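PDB 1VL1: 6-phosphogluconolactonase from Thermotoga maritima, which hydrolyses 6-phosphogluconolactone to 6-phosphogluconate, the second step of the oxidative stage of the pentose phosphate pathway. Local coordinates for residues A[140-145]-A[192-197]; A[80-85]-A[175-180]; A[44-49]-A[73-78]. One frame throughout, in Å; residues are numbered along the deposited sequence.

Interaction 1: residues A[140-145]-A[192-197]; sequences LAILGM and YVLFLI
Two neighbouring parallel strands of the central sheet, in a fold of Rossmann-like alpha/beta type, meet here: Leu-140 to Leu-143 pair in register with Tyr-192 to Phe-195, their axes 4.8 Å apart and 14° from parallel. Four backbone hydrogen bonds join them, alternating in direction: Ala-141 N to Tyr-192 O, Leu-194 N to Ala-141 O, Leu-143 N to Leu-194 O and Leu-196 N to Leu-143 O. Beyond the last of these the strands no longer bond directly, and water 1 takes over, accepting from Met-145 N and donating to Leu-196 O, 2.6 Å from that oxygen.

On the face that carries Leu-140, Ile-142 and Leu-194, CG of Leu-140 stands anti to the backbone N (chi1 -176°), and the CD1 branch beyond it meets Leu-194 CG at 3.7 Å. Ile-142 CG2 touches Leu-196 CD2, also at 3.7 Å. Helix 25-43 covers this face through Ile-33 and Met-37. On the other face, Leu-143 CD1 lies 3.9 Å from Val-193 CG1, while the Phe-195 ring receives Leu-143 CB obliquely, 4.1 Å from Phe-195 CD1. Gly-144 O sits at the edge of that ring, near its plane, 3.9 Å from Phe-195 CD1, and Trp-228 stacks on the ring from the adjoining strand 225-231. An alanine in place of Phe-195 would probably open a gap beside Leu-143 CB and Gly-144 O and leave Trp-228 without its stacking partner. Past the strand end, Met-145 CB packs on Ile-197 CG2 at 3.8 Å.

Contacts between side chains are all apolar; the polar atoms here are backbone ones and the water. Backbone groups facing each other are paired, most directly at Leu-194 N (171°), while Leu-140 and Ile-142 bond onward to strand 47-51.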
loop_
_atom_site.group_PDB
_atom_site.type_symbol
_atom_site.label_atom_id
_atom_site.label_comp_id
_atom_site.label_asym_id
_atom_site.label_seq_id
_atom_site.Cartn_x
_atom_site.Cartn_y
_atom_site.Cartn_z
ATOM N N LEU A 140 4.663 -5.443 -6.491
ATOM C CA LEU A 140 3.262 -5.112 -6.417
ATOM C C LEU A 140 3.000 -4.166 -5.285
ATOM O O LEU A 140 3.554 -4.367 -4.215
ATOM C CB LEU A 140 2.536 -6.400 -6.179
ATOM C CG LEU A 140 1.027 -6.456 -6.128
ATOM C CD1 LEU A 140 0.440 -5.887 -7.393
ATOM C CD2 LEU A 140 0.581 -7.877 -6.023
ATOM N N ALA A 141 2.195 -3.121 -5.518
ATOM C CA ALA A 141 1.779 -2.232 -4.475
ATOM C C ALA A 141 0.248 -2.251 -4.474
ATOM O O ALA A 141 -0.362 -2.088 -5.504
ATOM C CB ALA A 141 2.295 -0.833 -4.685
ATOM N N ILE A 142 -0.333 -2.534 -3.334
ATOM C CA ILE A 142 -1.798 -2.551 -3.132
ATOM C C ILE A 142 -2.150 -1.355 -2.267
ATOM O O ILE A 142 -1.883 -1.304 -1.025
ATOM C CB ILE A 142 -2.287 -3.895 -2.494
ATOM C CG1 ILE A 142 -1.795 -5.095 -3.289
ATOM C CG2 ILE A 142 -3.815 -3.917 -2.391
ATOM C CD1 ILE A 142 -1.995 -6.443 -2.639
ATOM N N LEU A 143 -2.734 -0.357 -2.920
ATOM C CA LEU A 143 -2.914 0.935 -2.317
ATOM C C LEU A 143 -4.349 1.342 -2.268
ATOM O O LEU A 143 -5.160 0.868 -3.107
ATOM C CB LEU A 143 -2.142 1.973 -3.138
ATOM C CG LEU A 143 -0.646 1.728 -3.240
ATOM C CD1 LEU A 143 0.012 2.814 -4.137
ATOM C CD2 LEU A 143 0.003 1.674 -1.852
ATOM N N GLY A 144 -4.705 2.119 -1.247
ATOM C CA GLY A 144 -5.970 2.867 -1.204
ATOM C C GLY A 144 -5.812 4.304 -1.640
ATOM O O GLY A 144 -4.711 4.758 -1.958
ATOM N N MET A 145 -6.911 5.024 -1.672
ATOM C CA MET A 145 -6.862 6.466 -1.883
ATOM C C MET A 145 -7.938 7.074 -1.036
ATOM O O MET A 145 -9.020 6.556 -0.966
ATOM C CB MET A 145 -7.157 6.787 -3.348
ATOM C CG MET A 145 -7.237 8.260 -3.634
ATOM S SD MET A 145 -7.749 8.686 -5.314
ATOM C CE MET A 145 -9.472 8.355 -5.140
ATOM N N TYR A 192 3.774 -3.192 -10.609
ATOM C CA TYR A 192 2.314 -3.084 -10.699
ATOM C C TYR A 192 1.795 -2.319 -9.506
ATOM O O TYR A 192 2.163 -2.596 -8.386
ATOM C CB TYR A 192 1.680 -4.480 -10.753
ATOM C CG TYR A 192 2.129 -5.299 -11.940
ATOM C CD1 TYR A 192 1.538 -5.141 -13.158
ATOM C CD2 TYR A 192 3.213 -6.197 -11.833
ATOM C CE1 TYR A 192 1.975 -5.855 -14.278
ATOM C CE2 TYR A 192 3.681 -6.936 -12.962
ATOM C CZ TYR A 192 3.035 -6.740 -14.184
ATOM O OH TYR A 192 3.408 -7.431 -15.325
ATOM N N VAL A 193 0.975 -1.297 -9.759
ATOM C CA VAL A 193 0.343 -0.571 -8.727
ATOM C C VAL A 193 -1.171 -0.802 -8.882
ATOM O O VAL A 193 -1.723 -0.629 -9.980
ATOM C CB VAL A 193 0.628 0.935 -8.829
ATOM C CG1 VAL A 193 -0.236 1.688 -7.907
ATOM C CG2 VAL A 193 2.077 1.229 -8.500
ATOM N N LEU A 194 -1.778 -1.268 -7.797
ATOM C CA LEU A 194 -3.223 -1.502 -7.730
ATOM C C LEU A 194 -3.827 -0.518 -6.765
ATOM O O LEU A 194 -3.413 -0.441 -5.607
ATOM C CB LEU A 194 -3.515 -2.914 -7.211
ATOM C CG LEU A 194 -2.770 -4.064 -7.895
ATOM C CD1 LEU A 194 -3.336 -5.451 -7.423
ATOM C CD2 LEU A 194 -2.822 -3.968 -9.358
ATOM N N PHE A 195 -4.850 0.219 -7.187
ATOM C CA PHE A 195 -5.606 1.082 -6.276
ATOM C C PHE A 195 -6.964 0.421 -6.008
ATOM O O PHE A 195 -7.614 -0.025 -6.933
ATOM C CB PHE A 195 -5.887 2.464 -6.915
ATOM C CG PHE A 195 -4.680 3.367 -6.930
ATOM C CD1 PHE A 195 -4.385 4.164 -5.817
ATOM C CD2 PHE A 195 -3.890 3.469 -8.067
ATOM C CE1 PHE A 195 -3.290 4.992 -5.818
ATOM C CE2 PHE A 195 -2.802 4.336 -8.059
ATOM C CZ PHE A 195 -2.511 5.058 -6.980
ATOM N N LEU A 196 -7.402 0.432 -4.752
ATOM C CA LEU A 196 -8.669 -0.177 -4.350
ATOM C C LEU A 196 -9.529 0.915 -3.759
ATOM O O LEU A 196 -9.187 1.431 -2.693
ATOM C CB LEU A 196 -8.409 -1.238 -3.286
ATOM C CG LEU A 196 -7.927 -2.603 -3.677
ATOM C CD1 LEU A 196 -7.006 -2.651 -4.784
ATOM C CD2 LEU A 196 -7.484 -3.380 -2.454
ATOM N N ILE A 197 -10.579 1.305 -4.470
ATOM C CA ILE A 197 -11.423 2.421 -4.072
ATOM C C ILE A 197 -12.870 2.047 -4.233
ATOM O O ILE A 197 -13.221 1.243 -5.121
ATOM C CB ILE A 197 -11.122 3.728 -4.824
ATOM C CG1 ILE A 197 -11.315 3.606 -6.365
ATOM C CG2 ILE A 197 -9.717 4.240 -4.491
ATOM C CD1 ILE A 197 -11.512 4.975 -6.957
HETATM O O HOH W 1 -9.250 3.341 -0.874
#

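Interaction 2: residues A[80-85]-A[175-180]; sequences DERYVP and PKVPRV
Backbone hydrogen bonding between Glu-81 and Val-180 sets the register. Glu-81 N gives to Val-180 O at 2.8 Å and Val-180 N returns to Glu-81 O at 2.9 Å, which makes them an antiparallel hydrogen-bonded pair; Arg-82 and Arg-179 form the adjacent non-hydrogen-bonded pair. A third bond runs from Tyr-83 N to Pro-178 O, with the donor tilted 24° from the carbonyl plane. Tyr-83 is also the centre of an inverse gamma turn, closed by Val-84 N to Arg-82 O, as the chain leaves the strand.

Among the charged groups, the two arginines lie side by side, pointing the same way. Arg-82 CG, anti to its carbonyl carbon (chi1 -72°), sits 3.8 Å above one face of the Arg-179 guanidinium, toward its rim, and Arg-82 NE comes within 3.5 Å of Arg-179 NH1 with the planes 67° apart. Water 2 probably eases this like-charge approach, since it accepts from both Arg-82 NH2 and Arg-179 NH1. Further acceptors hold both guanidiniums: Arg-179 NH2 donates to Pro-175 O at 3.0 Å, Ser-153 OG takes Arg-179 NH1 and also meets Asp-80 OD2, and Gln-90 O receives Arg-82 NH1. Glu-81 OE1 accepts from Arg-82 N through its anti lone pair and from Asn-92 N.

Van der Waals contacts complete it. The Pro-175 ring crosses Arg-82 at about a right angle, its CD over one guanidinium face, 3.7 Å from Arg-82 NH1. Val-177 CG2 rests against Arg-82 CB at 3.9 Å, and Tyr-83 CB meets Pro-178 CB in an apolar contact.

The arrangement is an antiparallel pairing within a mixed sheet, strand 179-182 against the C-terminal end of strand 74-82. A bound citrate, probably from the crystallisation liquor, lies about 4 Å from the Arg-82 side chain and may mark a pocket there.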
loop_
_atom_site.group_PDB
_atom_site.type_symbol
_atom_site.label_atom_id
_atom_site.label_comp_id
_atom_site.label_asym_id
_atom_site.label_seq_id
_atom_site.Cartn_x
_atom_site.Cartn_y
_atom_site.Cartn_z
ATOM N N ASP A 80 2.812 3.034 4.548
ATOM C CA ASP A 80 2.878 4.129 5.467
ATOM C C ASP A 80 2.411 3.681 6.850
ATOM O O ASP A 80 1.757 2.662 7.029
ATOM C CB ASP A 80 2.032 5.315 4.997
ATOM C CG ASP A 80 0.566 5.003 4.995
ATOM O OD1 ASP A 80 0.083 4.224 4.135
ATOM O OD2 ASP A 80 -0.145 5.471 5.878
ATOM N N GLU A 81 2.683 4.515 7.817
ATOM C CA GLU A 81 2.245 4.217 9.179
ATOM C C GLU A 81 1.931 5.518 9.912
ATOM O O GLU A 81 2.586 6.532 9.750
ATOM C CB GLU A 81 3.268 3.415 9.963
ATOM C CG GLU A 81 2.846 3.019 11.356
ATOM C CD GLU A 81 1.612 2.164 11.352
ATOM O OE1 GLU A 81 0.502 2.737 11.335
ATOM O OE2 GLU A 81 1.773 0.944 11.420
ATOM N N ARG A 82 0.888 5.448 10.724
ATOM C CA ARG A 82 0.552 6.509 11.656
ATOM C C ARG A 82 1.529 6.445 12.819
ATOM O O ARG A 82 1.802 5.376 13.376
ATOM C CB ARG A 82 -0.898 6.348 12.133
ATOM C CG ARG A 82 -1.916 6.698 11.061
ATOM C CD ARG A 82 -2.272 5.553 10.136
ATOM N NE ARG A 82 -3.449 5.931 9.358
ATOM C CZ ARG A 82 -4.699 5.820 9.754
ATOM N NH1 ARG A 82 -4.994 5.309 10.912
ATOM N NH2 ARG A 82 -5.679 6.236 8.980
ATOM N N TYR A 83 2.015 7.615 13.259
ATOM C CA TYR A 83 3.049 7.687 14.302
ATOM C C TYR A 83 2.343 7.628 15.656
ATOM O O TYR A 83 2.223 8.599 16.407
ATOM C CB TYR A 83 3.975 8.926 14.175
ATOM C CG TYR A 83 5.187 8.837 15.094
ATOM C CD1 TYR A 83 6.187 7.914 14.878
ATOM C CD2 TYR A 83 5.334 9.699 16.184
ATOM C CE1 TYR A 83 7.277 7.825 15.717
ATOM C CE2 TYR A 83 6.413 9.612 17.052
ATOM C CZ TYR A 83 7.400 8.715 16.816
ATOM O OH TYR A 83 8.453 8.656 17.703
ATOM N N VAL A 84 1.923 6.413 15.946
ATOM C CA VAL A 84 1.256 6.029 17.163
ATOM C C VAL A 84 1.745 4.637 17.538
ATOM O O VAL A 84 2.361 3.922 16.732
ATOM C CB VAL A 84 -0.305 5.987 16.936
ATOM C CG1 VAL A 84 -0.795 7.302 16.439
ATOM C CG2 VAL A 84 -0.708 4.880 15.960
ATOM N N PRO A 85 1.490 4.230 18.773
ATOM C CA PRO A 85 1.930 2.891 19.185
ATOM C C PRO A 85 1.402 1.786 18.270
ATOM O O PRO A 85 0.284 1.861 17.743
ATOM C CB PRO A 85 1.433 2.779 20.611
ATOM C CG PRO A 85 1.293 4.241 21.092
ATOM C CD PRO A 85 0.887 5.006 19.875
ATOM N N PRO A 175 -6.851 9.961 11.593
ATOM C CA PRO A 175 -6.572 10.884 12.674
ATOM C C PRO A 175 -5.422 11.856 12.324
ATOM O O PRO A 175 -4.524 11.491 11.549
ATOM C CB PRO A 175 -6.170 9.944 13.827
ATOM C CG PRO A 175 -5.630 8.758 13.157
ATOM C CD PRO A 175 -6.475 8.572 11.932
ATOM N N LYS A 176 -5.445 13.063 12.904
ATOM C CA LYS A 176 -4.436 14.043 12.564
ATOM C C LYS A 176 -3.203 13.856 13.444
ATOM O O LYS A 176 -3.038 14.494 14.524
ATOM C CB LYS A 176 -4.967 15.458 12.670
ATOM C CG LYS A 176 -3.981 16.492 12.164
ATOM C CD LYS A 176 -4.514 17.922 12.434
ATOM N N VAL A 177 -2.332 13.003 12.932
ATOM C CA VAL A 177 -1.114 12.560 13.605
ATOM C C VAL A 177 0.016 12.573 12.602
ATOM O O VAL A 177 -0.229 12.484 11.390
ATOM C CB VAL A 177 -1.266 11.109 14.192
ATOM C CG1 VAL A 177 -2.279 11.117 15.361
ATOM C CG2 VAL A 177 -1.608 10.057 13.134
ATOM N N PRO A 178 1.252 12.716 13.061
ATOM C CA PRO A 178 2.374 12.614 12.160
ATOM C C PRO A 178 2.392 11.232 11.534
ATOM O O PRO A 178 1.874 10.279 12.112
ATOM C CB PRO A 178 3.577 12.821 13.063
ATOM C CG PRO A 178 3.081 13.510 14.192
ATOM C CD PRO A 178 1.674 12.985 14.442
ATOM N N ARG A 179 2.911 11.165 10.326
ATOM C CA ARG A 179 2.942 9.923 9.555
ATOM C C ARG A 179 4.353 9.659 9.012
ATOM O O ARG A 179 5.128 10.610 8.725
ATOM C CB ARG A 179 1.999 9.919 8.332
ATOM C CG ARG A 179 0.644 10.578 8.430
ATOM C CD ARG A 179 -0.203 9.888 9.354
ATOM N NE ARG A 179 -1.629 10.322 9.379
ATOM C CZ ARG A 179 -2.606 9.766 8.678
ATOM N NH1 ARG A 179 -2.356 8.871 7.710
ATOM N NH2 ARG A 179 -3.851 10.124 8.921
ATOM N N VAL A 180 4.662 8.376 8.838
ATOM C CA VAL A 180 5.845 7.911 8.135
ATOM C C VAL A 180 5.326 7.310 6.831
ATOM O O VAL A 180 4.364 6.552 6.854
ATOM C CB VAL A 180 6.591 6.879 8.968
ATOM C CG1 VAL A 180 7.678 6.189 8.117
ATOM C CG2 VAL A 180 7.103 7.532 10.219
HETATM O O HOH W 2 -5.185 8.228 6.781
#

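Interaction 3: residues A[44-49]-A[73-78]; sequences KDKIFV and RIHFFL
The ring of His-75 has Phe-48 CE2 over one face, 3.7 Å from His-75 CG, and Ile-47 O at its edge, near the ring plane; Lys-46 CD approaches NE2 obliquely. Phe-48 and His-75 lie side by side, pointing the same way, with ring centroids 5.1 Å apart, neither stacked nor edge-to-face. At the edge of the Phe-48 ring, Phe-77 CE1 comes within 3.7 Å of Phe-48 CD2, in plane; Lys-44 NZ lies in the ring plane at the opposite, CD1 side, where it donates to Lys-46 O and forms a salt bridge with Asp-139. The Phe-77 ring in turn has Val-49 O at its own edge.

The Arg-73 guanidinium is likewise met in its plane. A bend at chi3 (57°) turns NE to Asp-45 O, to which it donates at 2.7 Å, nearly straight at 164°, and NH2 donates to Lys-44 O at 2.9 Å, so two backbone oxygens fix the group's rotation; Leu-41 O is a further acceptor of NH2. Asp-45 OD1 adds a long salt bridge, 3.9 Å from Arg-73 NE.

On the opposite face of the sheet, Ile-47 CG1 meets Ile-74 CG1 at 3.9 Å, and Val-49 CB lies against Phe-76 CD1. Four alternating backbone bonds, from Ile-47 N to Arg-73 O through Phe-77 N to Val-49 O, hold the parallel strands, which cross at -23°.

The pair closes the beta-alpha-beta unit of strand 47-51, helix 57-64 and strand 74-82. Helix 25-43 packs on Ile-47 and Ile-74 and helix 92-101 on Phe-76, whereas helix 120-134 covers Phe-77 on the other side.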
loop_
_atom_site.group_PDB
_atom_site.type_symbol
_atom_site.label_atom_id
_atom_site.label_comp_id
_atom_site.label_asym_id
_atom_site.label_seq_id
_atom_site.Cartn_x
_atom_site.Cartn_y
_atom_site.Cartn_z
ATOM N N LYS A 44 9.879 -15.646 -10.317
ATOM C CA LYS A 44 10.819 -15.184 -9.301
ATOM C C LYS A 44 10.689 -15.969 -8.021
ATOM O O LYS A 44 9.592 -16.261 -7.577
ATOM C CB LYS A 44 10.470 -13.773 -8.879
ATOM C CG LYS A 44 10.585 -12.705 -9.909
ATOM C CD LYS A 44 10.179 -11.362 -9.283
ATOM C CE LYS A 44 11.329 -10.820 -8.362
ATOM N NZ LYS A 44 10.949 -10.033 -7.174
ATOM N N ASP A 45 11.807 -16.200 -7.369
ATOM C CA ASP A 45 11.844 -16.966 -6.133
ATOM C C ASP A 45 11.159 -16.189 -5.022
ATOM O O ASP A 45 10.403 -16.773 -4.253
ATOM C CB ASP A 45 13.310 -17.264 -5.804
ATOM C CG ASP A 45 13.544 -17.837 -4.397
ATOM O OD1 ASP A 45 12.660 -18.539 -3.837
ATOM O OD2 ASP A 45 14.643 -17.658 -3.793
ATOM N N LYS A 46 11.418 -14.890 -4.939
ATOM C CA LYS A 46 10.832 -14.051 -3.886
ATOM C C LYS A 46 10.091 -12.896 -4.528
ATOM O O LYS A 46 10.546 -12.347 -5.534
ATOM C CB LYS A 46 11.911 -13.482 -2.976
ATOM C CG LYS A 46 12.881 -14.528 -2.486
ATOM C CD LYS A 46 13.823 -13.964 -1.408
ATOM C CE LYS A 46 14.883 -13.030 -2.003
ATOM N NZ LYS A 46 15.963 -12.595 -1.051
ATOM N N ILE A 47 8.972 -12.527 -3.953
ATOM C CA ILE A 47 8.280 -11.340 -4.434
ATOM C C ILE A 47 8.117 -10.337 -3.300
ATOM O O ILE A 47 8.085 -10.728 -2.104
ATOM C CB ILE A 47 6.941 -11.680 -5.147
ATOM C CG1 ILE A 47 5.915 -12.285 -4.171
ATOM C CG2 ILE A 47 7.179 -12.657 -6.298
ATOM C CD1 ILE A 47 4.465 -12.202 -4.676
ATOM N N PHE A 48 7.986 -9.051 -3.671
ATOM C CA PHE A 48 7.964 -7.973 -2.717
ATOM C C PHE A 48 6.720 -7.147 -2.944
ATOM O O PHE A 48 6.499 -6.632 -4.070
ATOM C CB PHE A 48 9.219 -7.115 -2.816
ATOM C CG PHE A 48 10.440 -7.918 -2.623
ATOM C CD1 PHE A 48 10.988 -8.598 -3.713
ATOM C CD2 PHE A 48 10.968 -8.136 -1.367
ATOM C CE1 PHE A 48 12.070 -9.429 -3.566
ATOM C CE2 PHE A 48 12.096 -8.993 -1.204
ATOM C CZ PHE A 48 12.632 -9.621 -2.303
ATOM N N VAL A 49 5.903 -7.094 -1.903
ATOM C CA VAL A 49 4.557 -6.496 -1.947
ATOM C C VAL A 49 4.375 -5.373 -0.913
ATOM O O VAL A 49 4.555 -5.573 0.267
ATOM C CB VAL A 49 3.458 -7.570 -1.773
ATOM C CG1 VAL A 49 2.087 -6.969 -1.976
ATOM C CG2 VAL A 49 3.713 -8.778 -2.701
ATOM N N ARG A 73 7.905 -17.139 0.509
ATOM C CA ARG A 73 8.481 -16.489 -0.699
ATOM C C ARG A 73 7.894 -15.103 -0.886
ATOM O O ARG A 73 8.227 -14.410 -1.845
ATOM C CB ARG A 73 8.156 -17.364 -1.901
ATOM C CG ARG A 73 8.888 -18.689 -1.856
ATOM C CD ARG A 73 8.536 -19.640 -2.980
ATOM N NE ARG A 73 8.793 -19.001 -4.275
ATOM C CZ ARG A 73 8.146 -19.290 -5.393
ATOM N NH1 ARG A 73 7.252 -20.267 -5.439
ATOM N NH2 ARG A 73 8.453 -18.653 -6.513
ATOM N N ILE A 74 7.018 -14.666 0.010
ATOM C CA ILE A 74 6.376 -13.366 -0.156
ATOM C C ILE A 74 6.778 -12.413 0.939
ATOM O O ILE A 74 6.617 -12.725 2.108
ATOM C CB ILE A 74 4.842 -13.472 -0.232
ATOM C CG1 ILE A 74 4.433 -14.475 -1.332
ATOM C CG2 ILE A 74 4.247 -12.092 -0.471
ATOM C CD1 ILE A 74 2.989 -14.948 -1.236
ATOM N N HIS A 75 7.346 -11.268 0.554
ATOM C CA HIS A 75 7.770 -10.216 1.528
ATOM C C HIS A 75 6.848 -9.032 1.487
ATOM O O HIS A 75 6.519 -8.533 0.388
ATOM C CB HIS A 75 9.200 -9.786 1.227
ATOM C CG HIS A 75 10.183 -10.891 1.388
ATOM N ND1 HIS A 75 11.110 -10.924 2.401
ATOM C CD2 HIS A 75 10.344 -12.030 0.678
ATOM C CE1 HIS A 75 11.793 -12.050 2.318
ATOM N NE2 HIS A 75 11.352 -12.736 1.282
ATOM N N PHE A 76 6.422 -8.560 2.665
ATOM C CA PHE A 76 5.416 -7.509 2.726
ATOM C C PHE A 76 5.995 -6.232 3.389
ATOM O O PHE A 76 6.758 -6.337 4.319
ATOM C CB PHE A 76 4.176 -7.975 3.554
ATOM C CG PHE A 76 3.328 -9.029 2.854
ATOM C CD1 PHE A 76 2.499 -8.669 1.817
ATOM C CD2 PHE A 76 3.409 -10.352 3.194
ATOM C CE1 PHE A 76 1.712 -9.597 1.164
ATOM C CE2 PHE A 76 2.609 -11.296 2.520
ATOM C CZ PHE A 76 1.790 -10.901 1.532
ATOM N N PHE A 77 5.567 -5.077 2.891
ATOM C CA PHE A 77 5.995 -3.788 3.390
ATOM C C PHE A 77 4.808 -2.891 3.561
ATOM O O PHE A 77 3.963 -2.828 2.671
ATOM C CB PHE A 77 6.952 -3.128 2.380
ATOM C CG PHE A 77 8.123 -3.984 2.017
ATOM C CD1 PHE A 77 7.996 -4.995 1.071
ATOM C CD2 PHE A 77 9.333 -3.774 2.587
ATOM C CE1 PHE A 77 9.041 -5.816 0.780
ATOM C CE2 PHE A 77 10.418 -4.608 2.286
ATOM C CZ PHE A 77 10.271 -5.598 1.371
ATOM N N LEU A 78 4.669 -2.176 4.671
ATOM C CA LEU A 78 3.633 -1.137 4.736
ATOM C C LEU A 78 3.934 0.058 3.847
ATOM O O LEU A 78 5.085 0.490 3.787
ATOM C CB LEU A 78 3.526 -0.632 6.157
ATOM C CG LEU A 78 2.554 -1.432 7.001
ATOM C CD1 LEU A 78 2.669 -2.929 6.949
ATOM C CD2 LEU A 78 2.682 -0.920 8.381
#

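Interactions 1 and 3 are both parallel strand pairs, linked through neighbouring strands 140-143 and 47-51: Val-49 CG1 packs on Leu-140 O and Ile-142 CD1, and Leu-140 N probably bonds Phe-48 O; helix 25-43 covers part of each. The centre of interaction 1 is about 6 Å from the centre of the chain and its side-chain contacts are apolar; interaction 3, centred about 13 Å out, adds ring-to-ring contacts and, at its exposed start, a charged arginine grip. Interaction 2 shares strand 74-82 with interaction 3 but pairs it antiparallel, centred about 15 Å out. There arginines, water and prolines replace the hydrophobic branches of interaction 1; the two centres are about 20 Å apart.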